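PDB 6HC6: aminopeptidase YwaD from Bacillus subtilis, which hydrolyses peptides from the N-terminus, releasing a range of amino acids, arginine, lysine and leucine among them, with two zinc ions per subunit. Local coordinates for residues Lys88-Asn93 against Ser227-Gly232; Pro95-Gly100 against Thr223-Gln228; Tyr346-Ser351 against Asp361-Thr366. One frame throughout, in Å; residues are numbered along the deposited sequence.

Contact 1 of 3, residues Lys88-Asn93 against Ser227-Gly232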
ATOM      1  N   LYS A  88      -8.947  10.927  16.297  1.00 23.32           N
ATOM      2  CA  LYS A  88      -8.351  12.130  15.733  1.00 25.45           C
ATOM      3  C   LYS A  88      -8.021  11.873  14.273  1.00 31.16           C
ATOM      4  O   LYS A  88      -7.729  10.739  13.883  1.00 27.52           O
ATOM      5  CB  LYS A  88      -7.088  12.569  16.486  1.00 27.12           C
ATOM      6  CG  LYS A  88      -7.229  12.604  18.015  1.00 36.65           C
ATOM      7  CD  LYS A  88      -7.356  14.013  18.573  1.00 46.32           C
ATOM      8  CE  LYS A  88      -7.205  14.030  20.100  1.00 48.05           C
ATOM      9  NZ  LYS A  88      -8.411  13.485  20.805  1.00 49.91           N
ATOM     10  N   VAL A  89      -8.092  12.931  13.469  1.00 28.32           N
ATOM     11  CA  VAL A  89      -7.676  12.901  12.073  1.00 26.21           C
ATOM     12  C   VAL A  89      -6.350  13.634  11.989  1.00 35.37           C
ATOM     13  O   VAL A  89      -6.256  14.812  12.363  1.00 31.91           O
ATOM     14  CB  VAL A  89      -8.721  13.530  11.140  1.00 31.38           C
ATOM     15  CG1 VAL A  89      -8.204  13.536   9.687  1.00 28.54           C
ATOM     16  CG2 VAL A  89     -10.036  12.770  11.225  1.00 39.01           C
ATOM     17  N   GLN A  90      -5.322  12.935  11.532  1.00 26.41           N
ATOM     18  CA  GLN A  90      -3.979  13.481  11.415  1.00 29.15           C
ATOM     19  C   GLN A  90      -3.688  13.721   9.937  1.00 31.81           C
ATOM     20  O   GLN A  90      -3.553  12.768   9.169  1.00 24.72           O
ATOM     21  CB  GLN A  90      -2.959  12.527  12.031  1.00 25.71           C
ATOM     22  CG  GLN A  90      -1.516  12.936  11.834  1.00 23.87           C
ATOM     23  CD  GLN A  90      -0.552  11.939  12.454  1.00 27.36           C
ATOM     24  OE1 GLN A  90      -0.434  10.806  11.993  1.00 26.73           O
ATOM     25  NE2 GLN A  90       0.136  12.360  13.514  1.00 28.15           N
ATOM     26  N   ARG A  91      -3.559  14.987   9.546  1.00 29.54           N
ATOM     27  CA  ARG A  91      -3.336  15.326   8.142  1.00 29.33           C
ATOM     28  C   ARG A  91      -1.850  15.506   7.835  1.00 26.15           C
ATOM     29  O   ARG A  91      -1.060  15.890   8.696  1.00 29.46           O
ATOM     30  CB  ARG A  91      -4.105  16.601   7.784  1.00 30.27           C
ATOM     31  CG  ARG A  91      -5.579  16.506   8.125  1.00 36.07           C
ATOM     32  CD  ARG A  91      -6.389  17.662   7.542  1.00 44.32           C
ATOM     33  NE  ARG A  91      -7.796  17.556   7.922  1.00 44.38           N
ATOM     34  CZ  ARG A  91      -8.691  16.801   7.293  1.00 46.06           C
ATOM     35  NH1 ARG A  91      -8.340  16.088   6.229  1.00 40.14           N
ATOM     36  NH2 ARG A  91      -9.945  16.765   7.724  1.00 58.11           N
ATOM     37  N   PHE A  92      -1.467  15.205   6.594  1.00 27.30           N
ATOM     38  CA  PHE A  92      -0.075  15.373   6.193  1.00 28.63           C
ATOM     39  C   PHE A  92       0.001  15.612   4.694  1.00 23.85           C
ATOM     40  O   PHE A  92      -0.841  15.132   3.935  1.00 24.54           O
ATOM     41  CB  PHE A  92       0.777  14.155   6.572  1.00 22.90           C
ATOM     42  CG  PHE A  92       0.247  12.853   6.052  1.00 23.95           C
ATOM     43  CD1 PHE A  92      -0.711  12.135   6.770  1.00 22.81           C
ATOM     44  CD2 PHE A  92       0.729  12.321   4.863  1.00 22.35           C
ATOM     45  CE1 PHE A  92      -1.200  10.916   6.290  1.00 21.14           C
ATOM     46  CE2 PHE A  92       0.247  11.097   4.372  1.00 20.99           C
ATOM     47  CZ  PHE A  92      -0.722  10.403   5.078  1.00 22.61           C
ATOM     48  N   ASN A  93       1.019  16.364   4.277  1.00 25.61           N
ATOM     49  CA  ASN A  93       1.214  16.646   2.863  1.00 27.74           C
ATOM     50  C   ASN A  93       1.790  15.430   2.142  1.00 25.66           C
ATOM     51  O   ASN A  93       2.560  14.646   2.706  1.00 25.64           O
ATOM     52  CB  ASN A  93       2.151  17.838   2.663  1.00 26.42           C
ATOM     53  CG  ASN A  93       1.617  19.116   3.278  1.00 30.73           C
ATOM     54  OD1 ASN A  93       0.419  19.257   3.516  1.00 32.16           O
ATOM     55  ND2 ASN A  93       2.510  20.068   3.518  1.00 35.87           N
ATOM     56  N   SER A 227      -3.041  13.853   2.524  1.00 21.11           N
ATOM     57  CA  SER A 227      -3.753  12.653   2.929  1.00 18.26           C
ATOM     58  C   SER A 227      -3.973  12.724   4.431  1.00 22.71           C
ATOM     59  O   SER A 227      -3.721  13.765   5.044  1.00 25.59           O
ATOM     60  CB  SER A 227      -2.982  11.400   2.536  1.00 19.75           C
ATOM     61  OG  SER A 227      -3.736  10.228   2.836  1.00 18.21           O
ATOM     62  N   GLN A 228      -4.445  11.640   5.041  1.00 21.81           N
ATOM     63  CA  GLN A 228      -4.678  11.703   6.471  1.00 21.69           C
ATOM     64  C   GLN A 228      -4.699  10.299   7.043  1.00 17.87           C
ATOM     65  O   GLN A 228      -4.959   9.317   6.340  1.00 21.60           O
ATOM     66  CB  GLN A 228      -5.982  12.434   6.811  1.00 22.53           C
ATOM     67  CG  GLN A 228      -7.205  11.925   6.060  1.00 24.27           C
ATOM     68  CD  GLN A 228      -7.182  12.311   4.595  1.00 22.19           C
ATOM     69  OE1 GLN A 228      -6.878  13.452   4.244  1.00 28.04           O
ATOM     70  NE2 GLN A 228      -7.456  11.344   3.724  1.00 23.98           N
ATOM     71  N   ASN A 229      -4.405  10.227   8.334  1.00 20.49           N
ATOM     72  CA  ASN A 229      -4.537   9.012   9.116  1.00 20.91           C
ATOM     73  C   ASN A 229      -5.708   9.202  10.066  1.00 25.00           C
ATOM     74  O   ASN A 229      -5.998  10.324  10.495  1.00 22.41           O
ATOM     75  CB  ASN A 229      -3.267   8.721   9.928  1.00 18.00           C
ATOM     76  CG  ASN A 229      -2.031   8.616   9.062  1.00 21.56           C
ATOM     77  OD1 ASN A 229      -2.077   8.045   7.977  1.00 20.55           O
ATOM     78  ND2 ASN A 229      -0.920   9.164   9.535  1.00 22.96           N
ATOM     79  N   ILE A 230      -6.390   8.110  10.374  1.00 19.23           N
ATOM     80  CA  ILE A 230      -7.509   8.135  11.314  1.00 19.04           C
ATOM     81  C   ILE A 230      -7.120   7.269  12.496  1.00 21.55           C
ATOM     82  O   ILE A 230      -6.889   6.063  12.338  1.00 21.84           O
ATOM     83  CB  ILE A 230      -8.814   7.652  10.667  1.00 20.58           C
ATOM     84  CG1 ILE A 230      -9.115   8.480   9.417  1.00 23.59           C
ATOM     85  CG2 ILE A 230      -9.975   7.783  11.656  1.00 20.14           C
ATOM     86  CD1 ILE A 230      -8.672   7.835   8.153  1.00 27.60           C
ATOM     87  N   ILE A 231      -7.037   7.881  13.673  1.00 19.79           N
ATOM     88  CA  ILE A 231      -6.511   7.232  14.858  1.00 20.28           C
ATOM     89  C   ILE A 231      -7.626   7.153  15.886  1.00 23.28           C
ATOM     90  O   ILE A 231      -8.117   8.187  16.344  1.00 24.71           O
ATOM     91  CB  ILE A 231      -5.307   7.993  15.429  1.00 21.29           C
ATOM     92  CG1 ILE A 231      -4.258   8.230  14.329  1.00 23.99           C
ATOM     93  CG2 ILE A 231      -4.750   7.236  16.626  1.00 20.84           C
ATOM     94  CD1 ILE A 231      -3.462   9.517  14.549  1.00 31.21           C
ATOM     95  N   GLY A 232      -8.005   5.936  16.257  1.00 20.78           N
ATOM     96  CA  GLY A 232      -8.976   5.733  17.322  1.00 24.05           C
ATOM     97  C   GLY A 232      -8.344   5.028  18.501  1.00 25.25           C
ATOM     98  O   GLY A 232      -7.821   3.922  18.354  1.00 23.90           O
TER
HETATM   99  O   HOH W   1      -5.725  16.075   4.811  1.00 37.05           O

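Contact 2 of 3, residues Pro95-Gly100 against Thr223-Gln228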
ATOM      1  N   PRO A  95       3.139  14.083  -2.119  1.00 26.25           N
ATOM      2  CA  PRO A  95       3.628  14.686  -3.368  1.00 28.78           C
ATOM      3  C   PRO A  95       2.510  15.077  -4.326  1.00 30.40           C
ATOM      4  O   PRO A  95       1.371  14.615  -4.238  1.00 28.71           O
ATOM      5  CB  PRO A  95       4.496  13.580  -3.978  1.00 29.28           C
ATOM      6  CG  PRO A  95       4.928  12.769  -2.819  1.00 32.05           C
ATOM      7  CD  PRO A  95       3.755  12.761  -1.890  1.00 22.91           C
ATOM      8  N   ASP A  96       2.867  15.950  -5.267  1.00 30.79           N
ATOM      9  CA  ASP A  96       1.964  16.280  -6.355  1.00 26.93           C
ATOM     10  C   ASP A  96       1.548  15.016  -7.095  1.00 30.26           C
ATOM     11  O   ASP A  96       2.296  14.036  -7.178  1.00 30.88           O
ATOM     12  CB  ASP A  96       2.621  17.253  -7.334  1.00 29.77           C
ATOM     13  CG  ASP A  96       2.989  18.583  -6.694  1.00 40.57           C
ATOM     14  OD1 ASP A  96       2.403  18.942  -5.651  1.00 34.27           O
ATOM     15  OD2 ASP A  96       3.859  19.282  -7.260  1.00 39.51           O
ATOM     16  N   ARG A  97       0.330  15.041  -7.612  1.00 30.64           N
ATOM     17  CA  ARG A  97      -0.235  13.925  -8.348  1.00 27.33           C
ATOM     18  C   ARG A  97      -0.202  14.276  -9.828  1.00 29.05           C
ATOM     19  O   ARG A  97      -0.649  15.357 -10.219  1.00 28.62           O
ATOM     20  CB  ARG A  97      -1.666  13.648  -7.887  1.00 27.54           C
ATOM     21  CG  ARG A  97      -2.374  12.553  -8.677  1.00 37.55           C
ATOM     22  CD  ARG A  97      -3.691  12.168  -8.012  1.00 47.15           C
ATOM     23  NE  ARG A  97      -4.364  13.315  -7.398  1.00 58.36           N
ATOM     24  CZ  ARG A  97      -5.392  13.967  -7.937  1.00 60.96           C
ATOM     25  NH1 ARG A  97      -5.879  13.596  -9.115  1.00 59.04           N
ATOM     26  NH2 ARG A  97      -5.935  14.994  -7.295  1.00 65.76           N
ATOM     27  N   LEU A  98       0.340  13.378 -10.639  1.00 28.93           N
ATOM     28  CA  LEU A  98       0.489  13.615 -12.067  1.00 26.65           C
ATOM     29  C   LEU A  98      -0.534  12.803 -12.841  1.00 31.56           C
ATOM     30  O   LEU A  98      -0.725  11.610 -12.571  1.00 33.12           O
ATOM     31  CB  LEU A  98       1.887  13.237 -12.545  1.00 27.74           C
ATOM     32  CG  LEU A  98       3.056  14.126 -12.149  1.00 39.43           C
ATOM     33  CD1 LEU A  98       4.312  13.341 -12.396  1.00 46.29           C
ATOM     34  CD2 LEU A  98       3.052  15.394 -12.968  1.00 38.57           C
ATOM     35  N   GLU A  99      -1.176  13.445 -13.815  1.00 28.82           N
ATOM     36  CA  GLU A  99      -2.135  12.769 -14.671  1.00 32.17           C
ATOM     37  C   GLU A  99      -2.011  13.325 -16.076  1.00 31.12           C
ATOM     38  O   GLU A  99      -1.623  14.481 -16.272  1.00 29.97           O
ATOM     39  CB  GLU A  99      -3.571  12.934 -14.164  1.00 39.18           C
ATOM     40  CG  GLU A  99      -4.002  11.811 -13.218  1.00 54.70           C
ATOM     41  CD  GLU A  99      -5.085  12.238 -12.248  1.00 66.69           C
ATOM     42  OE1 GLU A  99      -4.907  12.016 -11.031  1.00 72.00           O
ATOM     43  OE2 GLU A  99      -6.111  12.791 -12.701  1.00 67.80           O
ATOM     44  N   GLY A 100      -2.357  12.504 -17.059  1.00 26.89           N
ATOM     45  CA  GLY A 100      -2.421  13.025 -18.409  1.00 27.37           C
ATOM     46  C   GLY A 100      -2.503  11.923 -19.443  1.00 25.79           C
ATOM     47  O   GLY A 100      -2.968  10.817 -19.164  1.00 28.08           O
ATOM     48  N   THR A 223      -1.232  19.952  -7.356  1.00 34.46           N
ATOM     49  CA  THR A 223      -0.453  20.305  -6.181  1.00 31.49           C
ATOM     50  C   THR A 223      -1.352  20.420  -4.953  1.00 29.92           C
ATOM     51  O   THR A 223      -2.560  20.173  -5.001  1.00 32.43           O
ATOM     52  CB  THR A 223       0.309  21.609  -6.417  1.00 39.46           C
ATOM     53  OG1 THR A 223      -0.628  22.679  -6.599  1.00 45.27           O
ATOM     54  CG2 THR A 223       1.190  21.489  -7.655  1.00 52.15           C
ATOM     55  N   ASN A 224      -0.747  20.824  -3.833  1.00 36.75           N
ATOM     56  CA  ASN A 224      -1.456  20.950  -2.562  1.00 33.99           C
ATOM     57  C   ASN A 224      -2.095  19.633  -2.135  1.00 28.15           C
ATOM     58  O   ASN A 224      -3.132  19.632  -1.462  1.00 32.87           O
ATOM     59  CB  ASN A 224      -2.528  22.046  -2.612  1.00 46.51           C
ATOM     60  CG  ASN A 224      -1.953  23.437  -2.505  1.00 57.69           C
ATOM     61  OD1 ASN A 224      -0.734  23.620  -2.496  1.00 58.73           O
ATOM     62  ND2 ASN A 224      -2.829  24.432  -2.427  1.00 59.04           N
ATOM     63  N   GLN A 225      -1.500  18.502  -2.516  1.00 28.70           N
ATOM     64  CA  GLN A 225      -2.075  17.206  -2.178  1.00 21.83           C
ATOM     65  C   GLN A 225      -1.829  16.870  -0.719  1.00 23.34           C
ATOM     66  O   GLN A 225      -0.738  17.095  -0.192  1.00 23.32           O
ATOM     67  CB  GLN A 225      -1.470  16.105  -3.050  1.00 20.36           C
ATOM     68  CG  GLN A 225      -1.648  16.345  -4.536  1.00 22.52           C
ATOM     69  CD  GLN A 225      -3.097  16.279  -4.965  1.00 25.37           C
ATOM     70  OE1 GLN A 225      -3.667  15.202  -5.062  1.00 25.95           O
ATOM     71  NE2 GLN A 225      -3.689  17.434  -5.257  1.00 29.26           N
ATOM     72  N   THR A 226      -2.846  16.311  -0.073  1.00 21.81           N
ATOM     73  CA  THR A 226      -2.752  15.917   1.322  1.00 21.77           C
ATOM     74  C   THR A 226      -3.472  14.594   1.516  1.00 20.06           C
ATOM     75  O   THR A 226      -4.397  14.258   0.776  1.00 22.78           O
ATOM     76  CB  THR A 226      -3.367  16.959   2.262  1.00 26.27           C
ATOM     77  OG1 THR A 226      -4.775  17.057   2.007  1.00 34.38           O
ATOM     78  CG2 THR A 226      -2.728  18.315   2.057  1.00 26.50           C
ATOM     79  N   SER A 227      -3.041  13.853   2.524  1.00 21.11           N
ATOM     80  CA  SER A 227      -3.753  12.653   2.929  1.00 18.26           C
ATOM     81  C   SER A 227      -3.973  12.724   4.431  1.00 22.71           C
ATOM     82  O   SER A 227      -3.721  13.765   5.044  1.00 25.59           O
ATOM     83  CB  SER A 227      -2.982  11.400   2.536  1.00 19.75           C
ATOM     84  OG  SER A 227      -3.736  10.228   2.836  1.00 18.21           O
ATOM     85  N   GLN A 228      -4.445  11.640   5.041  1.00 21.81           N
ATOM     86  CA  GLN A 228      -4.678  11.703   6.471  1.00 21.69           C
ATOM     87  C   GLN A 228      -4.699  10.299   7.043  1.00 17.87           C
ATOM     88  O   GLN A 228      -4.959   9.317   6.340  1.00 21.60           O
ATOM     89  CB  GLN A 228      -5.982  12.434   6.811  1.00 22.53           C
ATOM     90  CG  GLN A 228      -7.205  11.925   6.060  1.00 24.27           C
ATOM     91  CD  GLN A 228      -7.182  12.311   4.595  1.00 22.19           C
ATOM     92  OE1 GLN A 228      -6.878  13.452   4.244  1.00 28.04           O
ATOM     93  NE2 GLN A 228      -7.456  11.344   3.724  1.00 23.98           N
TER
HETATM   94  O   HOH W   2       1.336  18.126  -3.378  1.00 27.15           O
HETATM   95  O   HOH W   3       2.199  21.012  -3.998  1.00 48.26           O

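Contact 3 of 3, residues Tyr346-Ser351 against Asp361-Thr366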
ATOM      1  N   TYR A 346       7.638  -9.847  19.301  1.00 27.22           N
ATOM      2  CA  TYR A 346       6.454  -9.960  20.143  1.00 30.75           C
ATOM      3  C   TYR A 346       5.187 -10.246  19.334  1.00 29.46           C
ATOM      4  O   TYR A 346       4.293 -10.946  19.829  1.00 28.92           O
ATOM      5  CB  TYR A 346       6.285  -8.687  20.973  1.00 30.74           C
ATOM      6  CG  TYR A 346       7.174  -8.646  22.196  1.00 30.89           C
ATOM      7  CD1 TYR A 346       7.745  -9.806  22.708  1.00 28.99           C
ATOM      8  CD2 TYR A 346       7.443  -7.447  22.843  1.00 33.45           C
ATOM      9  CE1 TYR A 346       8.551  -9.778  23.850  1.00 32.57           C
ATOM     10  CE2 TYR A 346       8.252  -7.410  23.983  1.00 32.56           C
ATOM     11  CZ  TYR A 346       8.809  -8.578  24.472  1.00 37.16           C
ATOM     12  OH  TYR A 346       9.610  -8.554  25.598  1.00 43.93           O
ATOM     13  N   VAL A 347       5.085  -9.721  18.103  1.00 23.41           N
ATOM     14  CA  VAL A 347       3.910  -9.992  17.269  1.00 24.97           C
ATOM     15  C   VAL A 347       3.834 -11.474  16.924  1.00 30.30           C
ATOM     16  O   VAL A 347       2.773 -12.106  17.018  1.00 26.80           O
ATOM     17  CB  VAL A 347       3.937  -9.150  15.981  1.00 26.01           C
ATOM     18  CG1 VAL A 347       2.648  -9.336  15.213  1.00 25.62           C
ATOM     19  CG2 VAL A 347       4.184  -7.701  16.271  1.00 34.93           C
ATOM     20  N   TRP A 348       4.957 -12.043  16.488  1.00 26.88           N
ATOM     21  CA  TRP A 348       4.967 -13.467  16.179  1.00 33.34           C
ATOM     22  C   TRP A 348       4.647 -14.303  17.416  1.00 37.81           C
ATOM     23  O   TRP A 348       3.843 -15.242  17.345  1.00 32.35           O
ATOM     24  CB  TRP A 348       6.315 -13.868  15.584  1.00 29.03           C
ATOM     25  CG  TRP A 348       6.406 -15.334  15.363  1.00 33.70           C
ATOM     26  CD1 TRP A 348       7.254 -16.202  15.982  1.00 37.10           C
ATOM     27  CD2 TRP A 348       5.594 -16.120  14.481  1.00 31.68           C
ATOM     28  NE1 TRP A 348       7.028 -17.480  15.535  1.00 34.30           N
ATOM     29  CE2 TRP A 348       6.014 -17.459  14.613  1.00 35.86           C
ATOM     30  CE3 TRP A 348       4.555 -15.821  13.590  1.00 36.71           C
ATOM     31  CZ2 TRP A 348       5.433 -18.498  13.893  1.00 35.71           C
ATOM     32  CZ3 TRP A 348       3.978 -16.857  12.868  1.00 33.22           C
ATOM     33  CH2 TRP A 348       4.423 -18.180  13.024  1.00 36.60           C
ATOM     34  N   GLU A 349       5.255 -13.972  18.561  1.00 31.55           N
ATOM     35  CA  GLU A 349       4.998 -14.735  19.780  1.00 29.32           C
ATOM     36  C   GLU A 349       3.509 -14.786  20.086  1.00 37.47           C
ATOM     37  O   GLU A 349       2.949 -15.864  20.331  1.00 34.25           O
ATOM     38  CB  GLU A 349       5.767 -14.132  20.956  1.00 34.11           C
ATOM     39  CG  GLU A 349       7.273 -14.266  20.849  1.00 41.93           C
ATOM     40  CD  GLU A 349       7.997 -13.667  22.047  1.00 54.46           C
ATOM     41  OE1 GLU A 349       7.414 -13.663  23.152  1.00 58.34           O
ATOM     42  OE2 GLU A 349       9.145 -13.201  21.887  1.00 54.98           O
ATOM     43  N   SER A 350       2.844 -13.628  20.052  1.00 30.03           N
ATOM     44  CA  SER A 350       1.420 -13.594  20.366  1.00 32.91           C
ATOM     45  C   SER A 350       0.604 -14.329  19.312  1.00 29.82           C
ATOM     46  O   SER A 350      -0.402 -14.970  19.636  1.00 27.44           O
ATOM     47  CB  SER A 350       0.948 -12.152  20.498  1.00 30.36           C
ATOM     48  OG  SER A 350       1.408 -11.607  21.723  1.00 32.78           O
ATOM     49  N   SER A 351       1.018 -14.235  18.042  1.00 29.71           N
ATOM     50  CA  SER A 351       0.305 -14.923  16.974  1.00 28.63           C
ATOM     51  C   SER A 351       0.495 -16.429  17.064  1.00 35.92           C
ATOM     52  O   SER A 351      -0.468 -17.188  16.896  1.00 31.46           O
ATOM     53  CB  SER A 351       0.771 -14.407  15.615  1.00 26.47           C
ATOM     54  OG  SER A 351       0.567 -13.011  15.515  1.00 26.24           O
ATOM     55  N   ASP A 361      -3.258 -24.077  11.932  1.00 36.20           N
ATOM     56  CA  ASP A 361      -1.944 -24.656  11.643  1.00 40.18           C
ATOM     57  C   ASP A 361      -1.276 -24.066  10.405  1.00 39.45           C
ATOM     58  O   ASP A 361      -0.174 -24.504  10.049  1.00 43.56           O
ATOM     59  CB  ASP A 361      -2.052 -26.177  11.477  1.00 40.19           C
ATOM     60  CG  ASP A 361      -2.045 -26.919  12.799  1.00 43.28           C
ATOM     61  OD1 ASP A 361      -1.516 -26.387  13.803  1.00 41.49           O
ATOM     62  OD2 ASP A 361      -2.571 -28.055  12.825  1.00 45.87           O
ATOM     63  N   SER A 362      -1.903 -23.088   9.744  1.00 35.58           N
ATOM     64  CA  SER A 362      -1.381 -22.496   8.514  1.00 32.81           C
ATOM     65  C   SER A 362      -0.865 -21.075   8.732  1.00 31.30           C
ATOM     66  O   SER A 362      -1.026 -20.197   7.876  1.00 29.73           O
ATOM     67  CB  SER A 362      -2.430 -22.522   7.399  1.00 33.22           C
ATOM     68  OG  SER A 362      -2.972 -23.831   7.221  1.00 34.82           O
ATOM     69  N   LEU A 363      -0.222 -20.853   9.877  1.00 30.59           N
ATOM     70  CA  LEU A 363       0.450 -19.597  10.189  1.00 28.89           C
ATOM     71  C   LEU A 363       1.948 -19.768   9.958  1.00 30.98           C
ATOM     72  O   LEU A 363       2.553 -20.724  10.458  1.00 33.73           O
ATOM     73  CB  LEU A 363       0.174 -19.189  11.640  1.00 30.44           C
ATOM     74  CG  LEU A 363       0.504 -17.742  12.025  1.00 27.21           C
ATOM     75  CD1 LEU A 363      -0.506 -16.813  11.394  1.00 28.07           C
ATOM     76  CD2 LEU A 363       0.511 -17.568  13.540  1.00 27.34           C
ATOM     77  N   SER A 364       2.539 -18.859   9.193  1.00 28.37           N
ATOM     78  CA  SER A 364       3.964 -18.916   8.906  1.00 34.85           C
ATOM     79  C   SER A 364       4.612 -17.566   9.174  1.00 33.83           C
ATOM     80  O   SER A 364       4.074 -16.521   8.806  1.00 32.74           O
ATOM     81  CB  SER A 364       4.225 -19.341   7.447  1.00 29.70           C
ATOM     82  OG  SER A 364       3.853 -20.692   7.242  1.00 37.35           O
ATOM     83  N   LEU A 365       5.764 -17.601   9.833  1.00 34.27           N
ATOM     84  CA  LEU A 365       6.603 -16.422   9.957  1.00 31.08           C
ATOM     85  C   LEU A 365       7.491 -16.316   8.726  1.00 33.67           C
ATOM     86  O   LEU A 365       8.048 -17.314   8.261  1.00 34.57           O
ATOM     87  CB  LEU A 365       7.465 -16.508  11.219  1.00 31.12           C
ATOM     88  CG  LEU A 365       8.516 -15.417  11.442  1.00 33.93           C
ATOM     89  CD1 LEU A 365       7.847 -14.091  11.741  1.00 27.95           C
ATOM     90  CD2 LEU A 365       9.458 -15.803  12.580  1.00 33.00           C
ATOM     91  N   THR A 366       7.641 -15.102   8.204  1.00 27.30           N
ATOM     92  CA  THR A 366       8.501 -14.921   7.049  1.00 30.37           C
ATOM     93  C   THR A 366       9.006 -13.483   7.021  1.00 34.82           C
ATOM     94  O   THR A 366       8.588 -12.642   7.818  1.00 27.02           O
ATOM     95  CB  THR A 366       7.751 -15.286   5.772  1.00 33.15           C
ATOM     96  OG1 THR A 366       8.680 -15.382   4.689  1.00 38.65           O
ATOM     97  CG2 THR A 366       6.677 -14.220   5.476  1.00 29.16           C
TER

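Contact 1 of 3, residues Lys88-Asn93 against Ser227-Gly232
Q90 and N229 face each other as a hydrogen-bonded antiparallel pair, and their side chains run side by side off the same face of the sheet. The backbone exchange is Q90 N to N229 O at 2.9 Å and N229 N to Q90 O at 2.8 Å. A third bond joins the amide ends: N229 ND2 gives a hydrogen to OE1 of Q90 at 3.0 Å, on an in-plane lone pair. Q90 gets there because its chain is fully extended, CG anti to the backbone N (chi1 174°). The second hydrogen of N229 ND2 goes to G300 O, and OD1 takes G292 N, so this buried amide is satisfied at both ends. Strand 86-93 is one of the two outermost strands of the mixed sheet of the M28 peptidase domain, and 226-234 ties it to 285-291. Flanking pairs K88-I231 and F92-S227 each trade two backbone bonds. The F92 ring lies over the S227 backbone, CZ 3.5 Å from S227 CB, while S227 OG bonds to E69. On the other face of the sheet, with V89 and I230, R91 NH1 donates to a water at 3.0 Å, which donates in turn to Q228 OE1 at 2.9 Å. K70 NZ supplies that oxygen with a further bond.

Contact 2 of 3, residues Pro95-Gly100 against Thr223-Gln228
T223 meets D96 where the chain passes between the two sheets of the molecule: strand 97-104 belongs, with 214-222, to the sheet that includes the strands of the PA domain, whereas 226-234 runs into the sheet of the M28 peptidase domain. The two side chains lie side by side and point the same way. T223 CG2 sits 3.5 Å from both carboxylate oxygens, OD1 and OD2, of D96, and T223 CA comes still closer to OD1, at 3.2 Å. Next in line, N224 has its CB directed away from 95-100 and takes part through its backbone: N224 N donates to a water that in turn gives a hydrogen to D96 OD1, 2.7 Å from that water. A second water does the same for Q225 N, lying 2.6 Å from D96 OD1. One carboxylate oxygen thus collects two waters and, through them, serves two successive backbone N-H groups of the turn.

Q225 is the residue most covered by the other segment. Its CB rests 3.4 Å from P95 O, and the chain bends at chi2 (-66°), which carries CD round toward R97. Q225 NE2 reaches back to T223 O, and this bond helps fix the rotation of the amide. R97 crosses the glutamine at about a right angle and grips it side-on, with the guanidinium and amide planes 55° apart. At the other edge of the guanidinium, R97 NH1 forms a salt bridge to E99 OE1 at 2.7 Å. Both donors facing the amide, R97 NE at 3.1 Å and R97 NH2 at 3.2 Å, converge on the single oxygen Q225 OE1 from the same face of its plane.

Contact 3 of 3, residues Tyr346-Ser351 against Asp361-Thr366
Within the beta-alpha-beta unit made of strand 334-339, helix 346-358 and strand 363-367, the first turns of the helix pack on the closing strand through the indole of W348, which L363 and L365 meet. The closest contacts are to the six-membered ring. L365 sets its CB directly over the centre of one face, 3.6 Å from the centroid and only 3° off the ring normal, a CH-pi contact. The L365 methyls touch the five-membered side of the indole: CD1 comes to 4.1 Å from W348 CG, and CD2 to the same distance from W348 CD1. The backbone joins in as well, since L365 N lies 3.5 Å from W348 CH2. W348 CB points toward the strand, and CG continues from it anti to the backbone N (chi1 175°).

This strand is the outermost one at its end of the M28 peptidase sheet, where it pairs in parallel with 334-339; helix and strand segments run nearly antiparallel, at 167°, as expected for a helix that returns the chain between two parallel strands. L363 approaches the far end of the indole, sliding past it in the opposite direction, and its CD2 lies 3.6 Å from W348 CZ3. The same methyl touches the helix a turn later, 3.5 Å from S351 O and 3.8 Å from S351 CB. S351 turns its polar end back along its own helix: OG donates to V347 O at 2.8 Å, an oxygen that also accepts S351 N, the two donors coming from opposite faces of the carbonyl plane. Around this interface S351 also touches F386 of strand 382-389 and A425 of helix 412-430, and L363 touches L421 of the same helix.

Contacts 1 and 2 adjoin on one run of chain: contact 1 uses strand 226-234 and contact 2 the residues leading into it; they touch, F92 O lying 3.5 Å from T226 CB. Contact 1 is mostly buried and is regular strand pairing, with backbone bonds reinforced by amide side chains. Contact 2 sits at the surface, where the chain runs between the two sheets, and relies on water bridges and an arginine-glutamine grip. Contact 3 also lies at the surface but is apolar across its interface, a tryptophan against two leucines. It reaches the same sheet as contact 1 at the other outermost strand, their centres about 29 Å apart. Contacts 2 and 3 lie on opposite sides of the chain's centre.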